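Local coordinates for protein alpha,alpha-trehalose-phosphate synthase (UDP-forming) (Burkholderia multivorans, PDB 5UOF) that is a family 20 glycosyltransferase of the GT-B type, built from two Rossmann-like domains that face each other across a cleft, at residues V46-N51 with T71-G76; G52-T57 with L77-Y82; H139-L144 with L163-P168; G193-A198 with D372-V377. All blocks are in the same frame, centred on the assembly; numbering follows the deposited sequence.

Contact 1 of 4, residues V46-N51 with T71-G76; sequences VWFGWN and TYATVG
Ala-73 packs against two side chains of the adjacent strand: its CB lies 3.8 Å from CG1 of Val-46 and 4.1 Å from CD1 of Phe-48, all three on one face of the sheet. Both backbone polar atoms of Ala-73 are bonded across the contact. Ala-73 N donates to the carbonyl O of Trp-47 at 2.9 Å, and Ala-73 O accepts from Gly-49 N at 3.2 Å. On the other face the indole of Trp-47 extends with CG anti to the backbone N (chi1 -166°). Its CE3 meets CE1 of Tyr-72 at 4.0 Å, coming to the edge of the phenol ring while the two side chains cross obliquely. The indole NE1 is bonded to Ser-16, and helix 32-43 packs on the Trp-47 side chain. This is parallel pairing as expected in the Rossmann-like N-terminal half of a GT-B protein: the axis of 46-48 runs at 19° to that of 71-76, part of strand 70-77, and strand 12-16 lies on its other flank. Beyond Gly-49, where the chain turns a corner, Val-75 takes over the pairing. Val-75 N donates to Gly-49 O over 3.3 Å, while Val-75 O accepts from Asn-51 N at 2.9 Å. The same carbonyl O is also approached by CD1 of Trp-50, 3.2 Å away at the indole edge. Asn-51 ND2 bonds a water shared with Thr-74 OG1, and its OD1 is taken by Glu-53 N.

Contact 2 of 4, residues G52-T57 with L77-Y82; sequences GEIVGT and LTRRDY
Leu-77 is bonded to the facing segment at both ends of its backbone. Its N donates to the carbonyl O of Glu-53 at 3.1 Å in a nearly straight bond (171° at the hydrogen), and that oxygen also accepts from the indole NE1 of Trp-50. Leu-77 O takes the N-H of Val-55 at 2.9 Å, the donor standing above the carbonyl plane, 43° out of it. One step on, a water replaces the direct bond: it donates to Val-55 O at 2.8 Å and accepts from Arg-79 N at the same distance. Thr-78, the N-cap of helix 79-86, places OG1 between its backbone N and carbonyl carbon (chi1 64°), where it accepts from Asp-81 N at 3.0 Å. The carboxylate of Asp-81 turns to a salt bridge with Arg-117. Ile-54 supplies the apolar part, its CD1 resting 3.8 Å from CB of Tyr-82 and its CG1 lying over one face of the Arg-79 guanidinium. Parallel strand pairing thus passes into a helix start in which two amides of the first turn find partners: the bridging water for Arg-79 N, the threonine hydroxyl for Asp-81 N.

Contact 3 of 4, residues H139-L144 with L163-P168; sequences HDYHLL and LHIPFP
Asp-140 and Leu-163 bring their CA atoms within 4.5 Å of each other just where two neighbouring strands of the sheet end, Asp-140 with a positive phi of 79°. The carboxylate of Asp-140 crosses the His-164 side chain at a slant: OD1 accepts from the backbone N of His-164 at 2.9 Å, the donor well above the carboxylate plane, and CG sits 3.6 Å from CB of His-164. A second bond joins the imidazoles, ND1 of His-139 to NE2 of His-164 at 3.0 Å. Each nitrogen lies in the plane of the other ring, at its edge, although the rings meet rim to rim with planes 50° apart. The two loops follow parallel strands 135-139 and 159-162, which helix 146-152 joins in a beta-alpha-beta crossover. In GT-B proteins such loops at the C-terminal ends of the strands line the cleft between the domains; a 1,2-ethanediol molecule, probably from the crystallisation liquor, lies about 4 Å from the side chain of Asp-140. Further along, CD1 of the Tyr-141 ring touches CD1 of Ile-165 at 3.6 Å, the side chains crossing at about a right angle. Its CB meets CD1 of Leu-163 at 4.0 Å, while the hydroxyl is bonded to Asn-91.

Contact 4 of 4, residues G193-A198 with D372-V377; sequences GFQTDA and DGMNLV
Gln-195 and Met-374 lean across each other at a slant, with no hydrogen bond between the two segments. The glutamine chain bends at chi2 (-85°), which swings CD round toward the methionine. The carboxamide then spans the Met-374 side chain: NE2 comes 3.6 Å from CB, and OE1 comes 3.3 Å from the terminal methyl CE. Met-374 starts out with CG anti to its backbone N (chi1 178°), then bends twice, the last torsion (57°) bringing CE back beside the oxygen. Both polar atoms of the amide are satisfied elsewhere, NE2 by the carbonyl of His-164 and OE1 by Ile-235 N, so those bonds hold the group in its orientation. Nearer the backbone, CB of Gln-195 lies 3.3 Å from Gly-373 O, and CG2 of Thr-196 lies 4.1 Å from the same oxygen. The bend that presents Gly-373 and Met-374 is an Asx turn. OD1 of Asp-372 accepts from Met-374 N at 3.1 Å, while OD2 accepts from ND2 of Asn-375 at 2.9 Å and forms a salt bridge with Lys-278. This small buried contact joins the two halves of the GT-B fold. On one side the chain passes from strand 191-194 of the N-terminal sheet into helix 197-209, N-capped by Thr-196; on the other, the loop after strand 364-367 of the second sheet enters helix 376-384, N-capped by Asn-375.

Following the chain from the N terminus, contacts 1 and 2 come first, and they cross: 46-51 and 52-57 run on together, then meet 71-76 and 77-82 in the same order, continuing one parallel pairing until helix 79-86 begins. Both close the excursion through strand 63-67, which pairs antiparallel with 70-77. Trp-50 packs on both Leu-77 and Tyr-82, joining the two contacts. Contact 3 follows in series and closes the crossover from strand 135-139 to strand 159-162, deeper in the same sheet. Contact 4 closes a far longer excursion, with 173 residues between its segments, and ties the N-terminal domain to the second. It touches contact 3 directly, through Leu-163 with Gly-193 and through Pro-166 packed on Gly-373.

Contact 1 of 4, residues V46-N51 with T71-G76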
# COMPACT_ATOMS: atom_id res chain seq x y z
N VAL A 46 -20.91 -31.64 -4.24
CA VAL A 46 -21.94 -30.68 -3.86
C VAL A 46 -21.37 -29.28 -4.05
O VAL A 46 -20.23 -29.01 -3.67
CB VAL A 46 -22.40 -30.88 -2.40
CG1 VAL A 46 -23.55 -29.94 -2.05
CG2 VAL A 46 -22.79 -32.33 -2.15
N TRP A 47 -22.16 -28.40 -4.67
CA TRP A 47 -21.86 -26.97 -4.73
C TRP A 47 -22.84 -26.28 -3.79
O TRP A 47 -24.06 -26.39 -3.98
CB TRP A 47 -22.00 -26.45 -6.16
CG TRP A 47 -21.41 -25.07 -6.41
CD1 TRP A 47 -21.02 -24.15 -5.48
CD2 TRP A 47 -21.15 -24.49 -7.69
NE1 TRP A 47 -20.53 -23.03 -6.11
CE2 TRP A 47 -20.61 -23.22 -7.47
CE3 TRP A 47 -21.34 -24.93 -9.01
CZ2 TRP A 47 -20.24 -22.37 -8.52
CZ3 TRP A 47 -20.97 -24.10 -10.04
CH2 TRP A 47 -20.43 -22.83 -9.79
N PHE A 48 -22.30 -25.63 -2.77
CA PHE A 48 -23.07 -24.98 -1.72
C PHE A 48 -22.89 -23.48 -1.81
O PHE A 48 -21.77 -23.00 -2.00
CB PHE A 48 -22.63 -25.50 -0.34
CG PHE A 48 -23.20 -24.74 0.81
CD1 PHE A 48 -24.44 -25.08 1.35
CD2 PHE A 48 -22.49 -23.70 1.40
CE1 PHE A 48 -24.96 -24.38 2.42
CE2 PHE A 48 -23.01 -23.00 2.48
CZ PHE A 48 -24.24 -23.34 2.99
N GLY A 49 -23.99 -22.74 -1.68
CA GLY A 49 -23.91 -21.30 -1.68
C GLY A 49 -25.27 -20.67 -1.87
O GLY A 49 -26.31 -21.33 -1.80
N TRP A 50 -25.24 -19.36 -2.13
CA TRP A 50 -26.45 -18.56 -2.31
C TRP A 50 -27.17 -18.92 -3.60
O TRP A 50 -26.54 -19.19 -4.63
CB TRP A 50 -26.06 -17.08 -2.35
CG TRP A 50 -27.20 -16.11 -2.39
CD1 TRP A 50 -28.41 -16.25 -1.79
CD2 TRP A 50 -27.21 -14.84 -3.04
NE1 TRP A 50 -29.19 -15.13 -2.04
CE2 TRP A 50 -28.46 -14.25 -2.80
CE3 TRP A 50 -26.27 -14.13 -3.81
CZ2 TRP A 50 -28.81 -12.99 -3.30
CZ3 TRP A 50 -26.61 -12.88 -4.30
CH2 TRP A 50 -27.88 -12.33 -4.05
N ASN A 51 -28.50 -18.90 -3.56
CA ASN A 51 -29.31 -19.10 -4.76
C ASN A 51 -29.64 -17.80 -5.49
O ASN A 51 -30.41 -17.83 -6.46
CB ASN A 51 -30.60 -19.87 -4.42
CG ASN A 51 -31.46 -19.16 -3.37
OD1 ASN A 51 -31.20 -18.02 -3.00
ND2 ASN A 51 -32.48 -19.86 -2.88
N THR A 71 -24.83 -32.31 -6.87
CA THR A 71 -25.87 -31.77 -6.01
C THR A 71 -25.63 -30.28 -5.80
O THR A 71 -24.49 -29.86 -5.56
CB THR A 71 -25.90 -32.51 -4.67
OG1 THR A 71 -26.11 -33.90 -4.90
CG2 THR A 71 -27.02 -31.97 -3.79
N TYR A 72 -26.69 -29.50 -5.93
CA TYR A 72 -26.64 -28.07 -5.66
C TYR A 72 -27.43 -27.81 -4.38
O TYR A 72 -28.63 -28.07 -4.32
CB TYR A 72 -27.20 -27.27 -6.83
CG TYR A 72 -26.48 -27.56 -8.14
CD1 TYR A 72 -25.36 -26.83 -8.51
CD2 TYR A 72 -26.90 -28.59 -8.97
CE1 TYR A 72 -24.69 -27.09 -9.69
CE2 TYR A 72 -26.23 -28.86 -10.16
CZ TYR A 72 -25.12 -28.11 -10.51
OH TYR A 72 -24.45 -28.37 -11.68
N ALA A 73 -26.73 -27.34 -3.34
CA ALA A 73 -27.29 -27.10 -2.02
C ALA A 73 -27.28 -25.60 -1.77
O ALA A 73 -26.22 -25.01 -1.57
CB ALA A 73 -26.49 -27.83 -0.94
N THR A 74 -28.46 -24.98 -1.79
CA THR A 74 -28.53 -23.53 -1.84
C THR A 74 -29.48 -22.99 -0.77
O THR A 74 -30.45 -23.65 -0.38
CB THR A 74 -28.99 -23.03 -3.22
OG1 THR A 74 -30.27 -23.59 -3.54
CG2 THR A 74 -27.99 -23.44 -4.29
N VAL A 75 -29.17 -21.78 -0.32
CA VAL A 75 -30.04 -21.02 0.58
C VAL A 75 -30.27 -19.65 -0.04
O VAL A 75 -29.45 -19.14 -0.81
CB VAL A 75 -29.44 -20.86 2.00
CG1 VAL A 75 -29.26 -22.21 2.67
CG2 VAL A 75 -28.13 -20.11 1.95
N GLY A 76 -31.42 -19.06 0.28
CA GLY A 76 -31.58 -17.63 0.12
C GLY A 76 -30.89 -16.89 1.24
O GLY A 76 -30.41 -17.49 2.20
O HOH W 1 -32.65 -22.61 -2.89

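Contact 2 of 4, residues G52-T57 with L77-Y82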
# COMPACT_ATOMS: atom_id res chain seq x y z
N GLY A 52 -29.09 -16.67 -5.05
CA GLY A 52 -29.39 -15.41 -5.69
C GLY A 52 -30.70 -14.75 -5.27
O GLY A 52 -31.02 -13.68 -5.79
N GLU A 53 -31.44 -15.35 -4.35
CA GLU A 53 -32.74 -14.84 -3.94
C GLU A 53 -32.66 -14.21 -2.55
O GLU A 53 -31.86 -14.61 -1.71
CB GLU A 53 -33.80 -15.95 -3.91
CG GLU A 53 -33.80 -16.87 -5.12
CD GLU A 53 -34.56 -16.30 -6.31
OE1 GLU A 53 -34.37 -15.10 -6.62
OE2 GLU A 53 -35.35 -17.05 -6.92
N ILE A 54 -33.52 -13.22 -2.32
CA ILE A 54 -33.72 -12.64 -1.00
C ILE A 54 -34.96 -13.26 -0.39
O ILE A 54 -35.99 -13.43 -1.07
CB ILE A 54 -33.85 -11.10 -1.07
CG1 ILE A 54 -32.54 -10.50 -1.58
CG2 ILE A 54 -34.19 -10.53 0.29
CD1 ILE A 54 -31.38 -10.77 -0.66
N VAL A 55 -34.87 -13.63 0.89
CA VAL A 55 -35.98 -14.26 1.60
C VAL A 55 -36.28 -13.44 2.85
O VAL A 55 -35.44 -12.71 3.37
CB VAL A 55 -35.67 -15.72 1.97
CG1 VAL A 55 -35.58 -16.58 0.71
CG2 VAL A 55 -34.37 -15.81 2.75
N GLY A 56 -37.53 -13.56 3.33
CA GLY A 56 -37.95 -12.75 4.46
C GLY A 56 -37.26 -13.14 5.75
O GLY A 56 -36.71 -12.29 6.46
N THR A 57 -37.29 -14.43 6.08
CA THR A 57 -36.62 -15.00 7.23
C THR A 57 -35.59 -16.01 6.75
O THR A 57 -35.70 -16.54 5.63
CB THR A 57 -37.62 -15.70 8.17
OG1 THR A 57 -38.42 -16.62 7.42
CG2 THR A 57 -38.54 -14.67 8.82
N LEU A 77 -30.82 -15.57 1.10
CA LEU A 77 -30.30 -14.69 2.14
C LEU A 77 -31.37 -13.68 2.51
O LEU A 77 -32.11 -13.21 1.65
CB LEU A 77 -29.04 -13.97 1.65
CG LEU A 77 -27.81 -14.82 1.32
CD1 LEU A 77 -26.77 -13.99 0.56
CD2 LEU A 77 -27.22 -15.41 2.60
N THR A 78 -31.47 -13.35 3.80
CA THR A 78 -32.29 -12.20 4.16
C THR A 78 -31.61 -10.92 3.68
O THR A 78 -30.44 -10.93 3.28
CB THR A 78 -32.54 -12.13 5.66
OG1 THR A 78 -31.29 -11.91 6.35
CG2 THR A 78 -33.20 -13.40 6.18
N ARG A 79 -32.35 -9.81 3.71
CA ARG A 79 -31.73 -8.53 3.38
C ARG A 79 -30.59 -8.21 4.34
O ARG A 79 -29.54 -7.71 3.92
CB ARG A 79 -32.78 -7.41 3.39
CG ARG A 79 -32.19 -6.01 3.20
CD ARG A 79 -31.53 -5.85 1.84
NE ARG A 79 -32.49 -6.08 0.76
CZ ARG A 79 -32.16 -6.20 -0.52
NH1 ARG A 79 -30.89 -6.11 -0.90
NH2 ARG A 79 -33.10 -6.41 -1.43
N ARG A 80 -30.78 -8.51 5.62
CA ARG A 80 -29.71 -8.27 6.59
C ARG A 80 -28.50 -9.14 6.31
O ARG A 80 -27.36 -8.67 6.39
CB ARG A 80 -30.22 -8.53 8.01
CG ARG A 80 -29.14 -8.54 9.07
CD ARG A 80 -29.75 -8.58 10.47
NE ARG A 80 -28.74 -8.51 11.53
CZ ARG A 80 -28.42 -9.52 12.33
NH1 ARG A 80 -29.04 -10.70 12.20
NH2 ARG A 80 -27.49 -9.36 13.27
N ASP A 81 -28.72 -10.42 5.98
CA ASP A 81 -27.60 -11.29 5.63
C ASP A 81 -26.92 -10.83 4.34
O ASP A 81 -25.69 -10.81 4.25
CB ASP A 81 -28.08 -12.74 5.49
CG ASP A 81 -28.46 -13.36 6.83
OD1 ASP A 81 -28.12 -12.77 7.88
OD2 ASP A 81 -29.09 -14.43 6.82
N TYR A 82 -27.72 -10.46 3.33
CA TYR A 82 -27.14 -9.95 2.09
C TYR A 82 -26.28 -8.72 2.34
O TYR A 82 -25.18 -8.60 1.80
CB TYR A 82 -28.25 -9.61 1.08
CG TYR A 82 -27.70 -9.02 -0.20
CD1 TYR A 82 -27.33 -9.83 -1.27
CD2 TYR A 82 -27.52 -7.64 -0.34
CE1 TYR A 82 -26.82 -9.30 -2.44
CE2 TYR A 82 -27.00 -7.10 -1.50
CZ TYR A 82 -26.65 -7.93 -2.55
OH TYR A 82 -26.14 -7.40 -3.71
O HOH W 2 -35.13 -10.01 4.20

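Contact 3 of 4, residues H139-L144 with L163-P168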
# COMPACT_ATOMS: atom_id res chain seq x y z
N HIS A 139 -14.06 -20.55 -1.78
CA HIS A 139 -13.57 -19.59 -2.77
C HIS A 139 -13.75 -18.15 -2.32
O HIS A 139 -14.87 -17.70 -2.09
CB HIS A 139 -14.25 -19.82 -4.11
CG HIS A 139 -13.76 -21.05 -4.79
ND1 HIS A 139 -12.73 -21.02 -5.71
CD2 HIS A 139 -14.07 -22.35 -4.60
CE1 HIS A 139 -12.46 -22.26 -6.09
NE2 HIS A 139 -13.26 -23.08 -5.43
N ASP A 140 -12.61 -17.46 -2.19
CA ASP A 140 -12.47 -16.01 -2.21
C ASP A 140 -12.84 -15.29 -0.91
O ASP A 140 -13.29 -15.90 0.06
CB ASP A 140 -13.27 -15.41 -3.37
CG ASP A 140 -12.52 -14.25 -4.04
OD1 ASP A 140 -11.33 -14.02 -3.68
OD2 ASP A 140 -13.11 -13.56 -4.90
N TYR A 141 -12.63 -13.97 -0.92
CA TYR A 141 -12.46 -13.21 0.31
C TYR A 141 -13.75 -13.05 1.11
O TYR A 141 -13.67 -12.79 2.32
CB TYR A 141 -11.85 -11.84 -0.03
CG TYR A 141 -12.71 -10.97 -0.92
CD1 TYR A 141 -12.73 -11.15 -2.30
CD2 TYR A 141 -13.53 -9.99 -0.37
CE1 TYR A 141 -13.54 -10.37 -3.11
CE2 TYR A 141 -14.33 -9.20 -1.17
CZ TYR A 141 -14.33 -9.40 -2.53
OH TYR A 141 -15.15 -8.61 -3.32
N HIS A 142 -14.93 -13.16 0.49
CA HIS A 142 -16.17 -13.05 1.26
C HIS A 142 -16.31 -14.20 2.25
O HIS A 142 -17.07 -14.08 3.22
CB HIS A 142 -17.41 -13.05 0.36
CG HIS A 142 -17.49 -11.90 -0.60
ND1 HIS A 142 -17.83 -10.62 -0.19
CD2 HIS A 142 -17.32 -11.83 -1.94
CE1 HIS A 142 -17.85 -9.82 -1.24
NE2 HIS A 142 -17.54 -10.53 -2.31
N LEU A 143 -15.61 -15.31 2.00
CA LEU A 143 -15.76 -16.54 2.78
C LEU A 143 -14.47 -16.89 3.51
O LEU A 143 -14.28 -18.04 3.90
CB LEU A 143 -16.19 -17.69 1.88
CG LEU A 143 -17.59 -17.61 1.30
CD1 LEU A 143 -17.74 -18.54 0.09
CD2 LEU A 143 -18.60 -17.93 2.38
N LEU A 144 -13.56 -15.94 3.65
CA LEU A 144 -12.31 -16.21 4.35
C LEU A 144 -12.48 -16.88 5.72
O LEU A 144 -11.77 -17.86 5.99
CB LEU A 144 -11.52 -14.90 4.43
CG LEU A 144 -10.06 -15.01 4.85
CD1 LEU A 144 -9.29 -13.92 4.16
CD2 LEU A 144 -9.97 -14.88 6.36
N LEU A 163 -7.83 -17.77 -2.77
CA LEU A 163 -8.05 -16.33 -2.85
C LEU A 163 -7.91 -15.88 -4.30
O LEU A 163 -6.85 -16.04 -4.91
CB LEU A 163 -7.05 -15.59 -1.97
CG LEU A 163 -7.31 -14.10 -1.81
CD1 LEU A 163 -8.60 -13.88 -0.99
CD2 LEU A 163 -6.09 -13.45 -1.14
N HIS A 164 -8.98 -15.33 -4.87
CA HIS A 164 -8.95 -14.90 -6.26
C HIS A 164 -8.37 -13.51 -6.45
O HIS A 164 -7.94 -13.17 -7.56
CB HIS A 164 -10.35 -14.95 -6.86
CG HIS A 164 -10.92 -16.33 -6.95
ND1 HIS A 164 -11.19 -16.95 -8.16
CD2 HIS A 164 -11.25 -17.23 -5.99
CE1 HIS A 164 -11.66 -18.16 -7.93
NE2 HIS A 164 -11.72 -18.35 -6.63
N ILE A 165 -8.33 -12.70 -5.40
CA ILE A 165 -7.81 -11.33 -5.46
C ILE A 165 -6.39 -11.34 -4.90
O ILE A 165 -5.93 -12.38 -4.40
CB ILE A 165 -8.74 -10.37 -4.69
CG1 ILE A 165 -8.78 -10.73 -3.20
CG2 ILE A 165 -10.15 -10.42 -5.28
CD1 ILE A 165 -9.45 -9.66 -2.37
N PRO A 166 -5.63 -10.24 -4.99
CA PRO A 166 -4.27 -10.23 -4.43
C PRO A 166 -4.28 -10.44 -2.93
O PRO A 166 -5.28 -10.21 -2.25
CB PRO A 166 -3.75 -8.83 -4.78
CG PRO A 166 -4.63 -8.37 -5.95
CD PRO A 166 -5.99 -8.94 -5.58
N PHE A 167 -3.14 -10.90 -2.40
CA PHE A 167 -2.94 -10.84 -0.96
C PHE A 167 -1.85 -9.83 -0.67
O PHE A 167 -0.71 -10.01 -1.14
CB PHE A 167 -2.59 -12.20 -0.36
CG PHE A 167 -2.71 -12.23 1.13
CD1 PHE A 167 -3.96 -12.39 1.72
CD2 PHE A 167 -1.60 -12.05 1.95
CE1 PHE A 167 -4.09 -12.38 3.11
CE2 PHE A 167 -1.74 -12.05 3.34
CZ PHE A 167 -2.98 -12.23 3.91
N PRO A 168 -2.15 -8.76 0.06
CA PRO A 168 -1.18 -7.68 0.23
C PRO A 168 -0.05 -8.05 1.18
O PRO A 168 -0.20 -8.89 2.07
CB PRO A 168 -2.03 -6.54 0.79
CG PRO A 168 -3.10 -7.24 1.59
CD PRO A 168 -3.38 -8.53 0.84

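Contact 4 of 4, residues G193-A198 with D372-V377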
# COMPACT_ATOMS: atom_id res chain seq x y z
N GLY A 193 -4.51 -21.33 -0.95
CA GLY A 193 -4.00 -21.10 -2.30
C GLY A 193 -4.18 -19.66 -2.72
O GLY A 193 -5.16 -19.00 -2.35
N PHE A 194 -3.22 -19.18 -3.51
CA PHE A 194 -3.16 -17.82 -3.99
C PHE A 194 -2.96 -17.80 -5.50
O PHE A 194 -2.58 -18.80 -6.12
CB PHE A 194 -2.01 -17.05 -3.32
CG PHE A 194 -2.14 -16.97 -1.83
CD1 PHE A 194 -2.86 -15.95 -1.25
CD2 PHE A 194 -1.57 -17.94 -1.02
CE1 PHE A 194 -3.00 -15.88 0.13
CE2 PHE A 194 -1.70 -17.88 0.35
CZ PHE A 194 -2.41 -16.84 0.93
N GLN A 195 -3.18 -16.62 -6.10
CA GLN A 195 -3.00 -16.50 -7.54
C GLN A 195 -1.52 -16.59 -7.93
O GLN A 195 -1.18 -17.29 -8.90
CB GLN A 195 -3.61 -15.19 -8.05
CG GLN A 195 -5.17 -15.17 -7.99
CD GLN A 195 -5.85 -15.81 -9.21
OE1 GLN A 195 -5.26 -16.64 -9.91
NE2 GLN A 195 -7.08 -15.40 -9.46
N THR A 196 -0.64 -15.87 -7.23
CA THR A 196 0.74 -15.74 -7.68
C THR A 196 1.71 -16.04 -6.55
O THR A 196 1.34 -16.04 -5.38
CB THR A 196 1.04 -14.33 -8.22
OG1 THR A 196 0.99 -13.38 -7.16
CG2 THR A 196 0.05 -13.94 -9.32
N ASP A 197 2.98 -16.28 -6.92
CA ASP A 197 4.01 -16.48 -5.91
C ASP A 197 4.12 -15.27 -4.99
O ASP A 197 4.39 -15.43 -3.80
CB ASP A 197 5.36 -16.75 -6.58
CG ASP A 197 6.40 -17.25 -5.59
OD1 ASP A 197 6.21 -18.34 -5.02
OD2 ASP A 197 7.41 -16.54 -5.38
N ALA A 198 3.91 -14.07 -5.52
CA ALA A 198 4.00 -12.87 -4.70
C ALA A 198 2.93 -12.86 -3.62
O ALA A 198 3.20 -12.48 -2.48
CB ALA A 198 3.89 -11.62 -5.58
N ASP A 372 -4.58 -6.20 -9.81
CA ASP A 372 -5.50 -7.27 -10.19
C ASP A 372 -4.91 -8.60 -9.77
O ASP A 372 -3.73 -8.88 -10.03
CB ASP A 372 -5.74 -7.23 -11.71
CG ASP A 372 -6.99 -7.99 -12.15
OD1 ASP A 372 -7.23 -9.12 -11.65
OD2 ASP A 372 -7.72 -7.47 -13.02
N GLY A 373 -5.71 -9.43 -9.10
CA GLY A 373 -5.21 -10.73 -8.68
C GLY A 373 -4.68 -11.56 -9.83
O GLY A 373 -3.73 -12.34 -9.66
N MET A 374 -5.30 -11.44 -11.00
CA MET A 374 -4.86 -12.22 -12.16
C MET A 374 -5.14 -11.43 -13.43
O MET A 374 -4.20 -10.95 -14.07
CB MET A 374 -5.56 -13.59 -12.17
CG MET A 374 -5.22 -14.48 -13.38
SD MET A 374 -3.43 -14.71 -13.59
CE MET A 374 -2.95 -15.41 -12.00
N ASN A 375 -6.43 -11.27 -13.76
CA ASN A 375 -7.00 -10.63 -14.94
C ASN A 375 -7.13 -11.65 -16.07
O ASN A 375 -6.19 -11.89 -16.83
CB ASN A 375 -6.21 -9.41 -15.43
CG ASN A 375 -7.03 -8.57 -16.37
OD1 ASN A 375 -7.32 -9.00 -17.48
ND2 ASN A 375 -7.46 -7.40 -15.91
N LEU A 376 -8.32 -12.23 -16.19
CA LEU A 376 -8.57 -13.21 -17.24
C LEU A 376 -8.82 -12.56 -18.59
O LEU A 376 -8.61 -13.21 -19.62
CB LEU A 376 -9.75 -14.11 -16.85
CG LEU A 376 -9.50 -14.93 -15.57
CD1 LEU A 376 -10.76 -15.66 -15.14
CD2 LEU A 376 -8.35 -15.91 -15.75
N VAL A 377 -9.23 -11.29 -18.63
CA VAL A 377 -9.35 -10.61 -19.93
C VAL A 377 -8.01 -10.62 -20.66
O VAL A 377 -7.96 -10.83 -21.87
CB VAL A 377 -9.91 -9.19 -19.75
CG1 VAL A 377 -9.63 -8.33 -20.98
CG2 VAL A 377 -11.41 -9.25 -19.47